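Long-range contact in uncharacterized protein (Bacteroides eggerthii DSM 20697, PDB 4ECO), which is of unknown function but carries leucine-rich repeats, a scaffold that commonly serves in protein binding: residues N552-L564 / I573-T586. Sequence-based numbering, arbitrary orientation.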
# COMPACT_ATOMS: atom_id res chain seq x y z
N ASN A 552 -21.01 -16.38 29.81
CA ASN A 552 -21.11 -15.83 31.15
C ASN A 552 -20.02 -14.78 31.34
O ASN A 552 -18.92 -14.91 30.78
CB ASN A 552 -21.00 -16.94 32.21
CG ASN A 552 -22.00 -18.07 32.07
OD1 ASN A 552 -21.71 -19.20 32.46
ND2 ASN A 552 -23.18 -17.81 31.49
N ARG A 553 -20.33 -13.72 32.12
CA ARG A 553 -19.41 -12.64 32.43
C ARG A 553 -18.47 -13.13 33.52
O ARG A 553 -18.87 -13.25 34.69
CB ARG A 553 -20.17 -11.37 32.85
CG ARG A 553 -21.08 -10.82 31.78
CD ARG A 553 -21.45 -9.41 32.09
NE ARG A 553 -22.29 -8.82 31.06
CZ ARG A 553 -22.57 -7.52 30.97
NH1 ARG A 553 -22.06 -6.66 31.84
NH2 ARG A 553 -23.37 -7.08 30.00
N THR A 554 -17.25 -13.49 33.10
CA THR A 554 -16.22 -14.09 33.96
C THR A 554 -15.54 -13.12 34.92
O THR A 554 -15.24 -13.55 36.03
CB THR A 554 -15.13 -14.76 33.11
OG1 THR A 554 -14.67 -13.85 32.11
CG2 THR A 554 -15.60 -16.06 32.47
N LEU A 555 -15.29 -11.84 34.53
CA LEU A 555 -14.54 -10.92 35.39
C LEU A 555 -15.43 -10.17 36.37
O LEU A 555 -16.18 -9.26 36.01
CB LEU A 555 -13.71 -9.93 34.58
CG LEU A 555 -12.64 -9.15 35.35
CD1 LEU A 555 -11.57 -10.07 35.92
CD2 LEU A 555 -12.02 -8.08 34.47
N ARG A 556 -15.30 -10.56 37.65
CA ARG A 556 -16.04 -10.01 38.77
C ARG A 556 -15.09 -9.24 39.73
O ARG A 556 -15.55 -8.42 40.52
CB ARG A 556 -16.79 -11.14 39.51
CG ARG A 556 -17.88 -11.79 38.63
CD ARG A 556 -18.42 -13.10 39.15
NE ARG A 556 -19.37 -12.88 40.24
CZ ARG A 556 -19.72 -13.80 41.13
NH1 ARG A 556 -19.18 -15.01 41.08
NH2 ARG A 556 -20.58 -13.51 42.09
N GLU A 557 -13.75 -9.48 39.57
CA GLU A 557 -12.65 -8.94 40.38
C GLU A 557 -12.11 -7.59 39.85
O GLU A 557 -11.62 -7.50 38.72
CB GLU A 557 -11.49 -9.98 40.42
CG GLU A 557 -10.24 -9.60 41.21
CD GLU A 557 -8.99 -10.43 40.98
OE1 GLU A 557 -9.11 -11.52 40.38
OE2 GLU A 557 -7.89 -9.99 41.40
N TRP A 558 -12.12 -6.57 40.73
CA TRP A 558 -11.53 -5.27 40.43
C TRP A 558 -10.03 -5.35 40.74
O TRP A 558 -9.67 -5.89 41.79
CB TRP A 558 -12.22 -4.14 41.23
CG TRP A 558 -11.47 -2.83 41.19
CD1 TRP A 558 -10.49 -2.41 42.05
CD2 TRP A 558 -11.59 -1.81 40.18
NE1 TRP A 558 -10.00 -1.19 41.65
CE2 TRP A 558 -10.67 -0.79 40.51
CE3 TRP A 558 -12.41 -1.64 39.05
CZ2 TRP A 558 -10.55 0.39 39.76
CZ3 TRP A 558 -12.31 -0.46 38.32
CH2 TRP A 558 -11.38 0.52 38.66
N PRO A 559 -9.14 -4.81 39.88
CA PRO A 559 -7.71 -4.86 40.19
C PRO A 559 -7.33 -3.87 41.32
O PRO A 559 -6.88 -2.74 41.05
CB PRO A 559 -7.07 -4.48 38.86
CG PRO A 559 -8.07 -3.51 38.24
CD PRO A 559 -9.40 -4.11 38.60
N GLU A 560 -7.53 -4.30 42.58
CA GLU A 560 -7.22 -3.44 43.72
C GLU A 560 -5.74 -3.09 43.71
O GLU A 560 -4.90 -3.97 43.50
CB GLU A 560 -7.63 -4.07 45.06
CG GLU A 560 -9.13 -4.22 45.24
CD GLU A 560 -9.96 -2.97 45.48
OE1 GLU A 560 -9.39 -1.88 45.75
OE2 GLU A 560 -11.20 -3.11 45.41
N GLY A 561 -5.46 -1.80 43.76
CA GLY A 561 -4.11 -1.28 43.67
C GLY A 561 -3.79 -0.59 42.36
O GLY A 561 -2.78 0.10 42.27
N ILE A 562 -4.67 -0.73 41.34
CA ILE A 562 -4.46 -0.13 40.02
C ILE A 562 -4.31 1.42 40.12
O ILE A 562 -3.61 2.00 39.29
CB ILE A 562 -5.56 -0.54 39.00
CG1 ILE A 562 -5.08 -0.30 37.55
CG2 ILE A 562 -6.93 0.10 39.30
CD1 ILE A 562 -5.75 -1.20 36.45
N THR A 563 -4.90 2.07 41.15
CA THR A 563 -4.76 3.53 41.29
C THR A 563 -3.31 3.90 41.65
O THR A 563 -2.93 5.07 41.54
CB THR A 563 -5.73 4.11 42.31
OG1 THR A 563 -5.43 3.62 43.61
CG2 THR A 563 -7.19 3.86 41.94
N LEU A 564 -2.49 2.89 42.00
CA LEU A 564 -1.08 3.08 42.33
C LEU A 564 -0.18 2.92 41.07
O LEU A 564 1.04 3.01 41.20
CB LEU A 564 -0.64 2.13 43.44
CG LEU A 564 -1.36 2.28 44.80
CD1 LEU A 564 -0.70 1.44 45.84
CD2 LEU A 564 -1.34 3.71 45.31
N ILE A 573 -12.68 -1.26 31.67
CA ILE A 573 -13.13 -2.47 32.37
C ILE A 573 -14.67 -2.65 32.20
O ILE A 573 -15.29 -3.43 32.91
CB ILE A 573 -12.68 -2.40 33.87
CG1 ILE A 573 -12.70 -3.78 34.55
CG2 ILE A 573 -13.37 -1.28 34.68
CD1 ILE A 573 -11.84 -3.89 35.80
N GLY A 574 -15.24 -1.96 31.23
CA GLY A 574 -16.66 -2.03 30.95
C GLY A 574 -17.14 -3.37 30.43
O GLY A 574 -16.35 -4.18 29.93
N SER A 575 -18.47 -3.60 30.55
CA SER A 575 -19.22 -4.78 30.10
C SER A 575 -18.63 -6.05 30.74
O SER A 575 -18.27 -7.01 30.06
CB SER A 575 -19.25 -4.86 28.58
OG SER A 575 -20.26 -5.75 28.14
N ASN A 576 -18.52 -6.03 32.06
CA ASN A 576 -18.06 -7.16 32.87
C ASN A 576 -19.07 -7.34 34.00
O ASN A 576 -20.23 -6.93 33.85
CB ASN A 576 -16.61 -6.93 33.39
CG ASN A 576 -15.53 -7.11 32.36
OD1 ASN A 576 -15.33 -8.19 31.80
ND2 ASN A 576 -14.74 -6.09 32.13
N ASP A 577 -18.64 -7.90 35.14
CA ASP A 577 -19.49 -8.05 36.30
C ASP A 577 -18.71 -7.62 37.56
O ASP A 577 -18.77 -8.28 38.60
CB ASP A 577 -20.00 -9.49 36.41
CG ASP A 577 -21.18 -9.69 37.34
OD1 ASP A 577 -21.75 -8.67 37.82
OD2 ASP A 577 -21.54 -10.86 37.58
N ILE A 578 -18.03 -6.46 37.46
CA ILE A 578 -17.23 -5.92 38.55
C ILE A 578 -18.18 -5.58 39.71
O ILE A 578 -19.29 -5.10 39.49
CB ILE A 578 -16.36 -4.70 38.12
CG1 ILE A 578 -15.46 -5.04 36.90
CG2 ILE A 578 -15.53 -4.11 39.28
CD1 ILE A 578 -14.53 -6.30 37.00
N ARG A 579 -17.75 -5.93 40.93
CA ARG A 579 -18.51 -5.76 42.15
C ARG A 579 -17.95 -4.59 42.98
O ARG A 579 -17.99 -3.46 42.51
CB ARG A 579 -18.51 -7.07 42.97
CG ARG A 579 -18.92 -8.32 42.20
CD ARG A 579 -20.33 -8.26 41.68
NE ARG A 579 -20.68 -9.46 40.93
CZ ARG A 579 -21.87 -10.05 40.97
NH1 ARG A 579 -22.85 -9.55 41.72
NH2 ARG A 579 -22.10 -11.15 40.26
N LYS A 580 -17.44 -4.86 44.18
CA LYS A 580 -16.96 -3.82 45.08
C LYS A 580 -15.54 -3.36 44.70
O LYS A 580 -14.62 -4.17 44.56
CB LYS A 580 -17.01 -4.32 46.56
CG LYS A 580 -16.48 -3.38 47.66
CD LYS A 580 -17.36 -2.16 47.98
CE LYS A 580 -17.04 -1.54 49.32
NZ LYS A 580 -15.65 -0.97 49.40
N VAL A 581 -15.42 -2.02 44.57
CA VAL A 581 -14.19 -1.28 44.28
C VAL A 581 -13.86 -0.54 45.58
O VAL A 581 -14.58 0.38 45.97
CB VAL A 581 -14.33 -0.36 43.04
CG1 VAL A 581 -13.03 0.38 42.75
CG2 VAL A 581 -14.77 -1.15 41.81
N ASN A 582 -12.81 -1.00 46.29
CA ASN A 582 -12.44 -0.46 47.61
C ASN A 582 -11.74 0.87 47.49
O ASN A 582 -12.17 1.80 48.16
CB ASN A 582 -11.56 -1.45 48.42
CG ASN A 582 -12.24 -2.74 48.84
OD1 ASN A 582 -13.43 -2.79 49.21
ND2 ASN A 582 -11.48 -3.83 48.82
N GLU A 583 -10.65 0.96 46.71
CA GLU A 583 -9.87 2.20 46.52
C GLU A 583 -10.70 3.29 45.83
O GLU A 583 -11.46 2.99 44.90
CB GLU A 583 -8.58 1.93 45.70
CG GLU A 583 -8.79 1.33 44.31
CD GLU A 583 -7.56 0.76 43.63
OE1 GLU A 583 -6.44 1.21 43.94
OE2 GLU A 583 -7.72 -0.13 42.77
N LYS A 584 -10.54 4.53 46.27
CA LYS A 584 -11.15 5.69 45.61
C LYS A 584 -10.42 5.92 44.30
O LYS A 584 -9.19 5.83 44.27
CB LYS A 584 -11.08 6.93 46.50
CG LYS A 584 -12.12 6.96 47.61
CD LYS A 584 -12.00 8.25 48.38
CE LYS A 584 -12.82 8.28 49.65
NZ LYS A 584 -12.43 9.42 50.51
N ILE A 585 -11.15 6.16 43.21
CA ILE A 585 -10.53 6.39 41.91
C ILE A 585 -9.78 7.71 41.98
O ILE A 585 -10.27 8.67 42.57
CB ILE A 585 -11.54 6.33 40.72
CG1 ILE A 585 -12.32 5.00 40.73
CG2 ILE A 585 -10.86 6.60 39.34
CD1 ILE A 585 -11.48 3.69 40.62
N THR A 586 -8.56 7.71 41.43
CA THR A 586 -7.64 8.84 41.42
C THR A 586 -7.80 9.65 40.12
O THR A 586 -8.06 9.06 39.07
CB THR A 586 -6.22 8.32 41.59
OG1 THR A 586 -5.91 7.36 40.56
CG2 THR A 586 -6.00 7.71 42.95
O HOH W 1 -16.94 -10.15 32.52
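Glu-583 and Glu-560 reach across this contact in opposite directions, each carboxylate gripped by groups of the other segment. The Trp-558 indole NE1 donates to Glu-583 OE2, 2.8 Å away, nearly straight at 165°; the oxygen accepts on its anti lone pair, with the carboxylate upright against the ring plane. Glu-583 OE1 takes the Thr-563 hydroxyl OG1 at 2.6 Å, from above the carboxylate plane. Gly-561 N adds a weak bond to OE2 and Thr-563 N a weak one to OE1, which sets the carboxylate against the type II turn from Pro-559 to Ile-562 and the residue that follows it. In return Glu-560, its chain bent at chi2 (-71°), offers syn lone pairs to two successive amides: OE2 accepts from Asn-582 N at 2.8 Å and OE1 from Glu-583 N at 3.3 Å. At the other end Arg-553 NH1 meets Asn-576 O at 2.7 Å, in the guanidinium plane, and NH2 of the same arginine salt-bridges Asp-596. Between these ends Asp-577 N bonds to Leu-555 O at 2.9 Å, and a water joins Leu-555 N to Asn-576 OD1. The Asn-576 side-chain amide also links coils through their backbone, ND2 bonding to Ile-573 O and Ile-543 O and OD1 to Gln-546 N.

The Trp-558 ring is packed on both faces. Val-581 CG1 sits over one face, a CH-pi contact 3.5 Å from the five-membered ring centroid, and Pro-559 CD covers the opposite face near the rim. Ile-573 and Ile-585 close on the six-membered ring, and Ile-578 packs on Trp-558 CB. With an alanine in place of the tryptophan, Glu-583 would probably lose its indole donor and a gap would open between Val-581 and Pro-559. The two segments follow neighbouring parallel strands, 540-542 and 570-572, and stack as the loops of successive coils in a leucine-rich repeat solenoid.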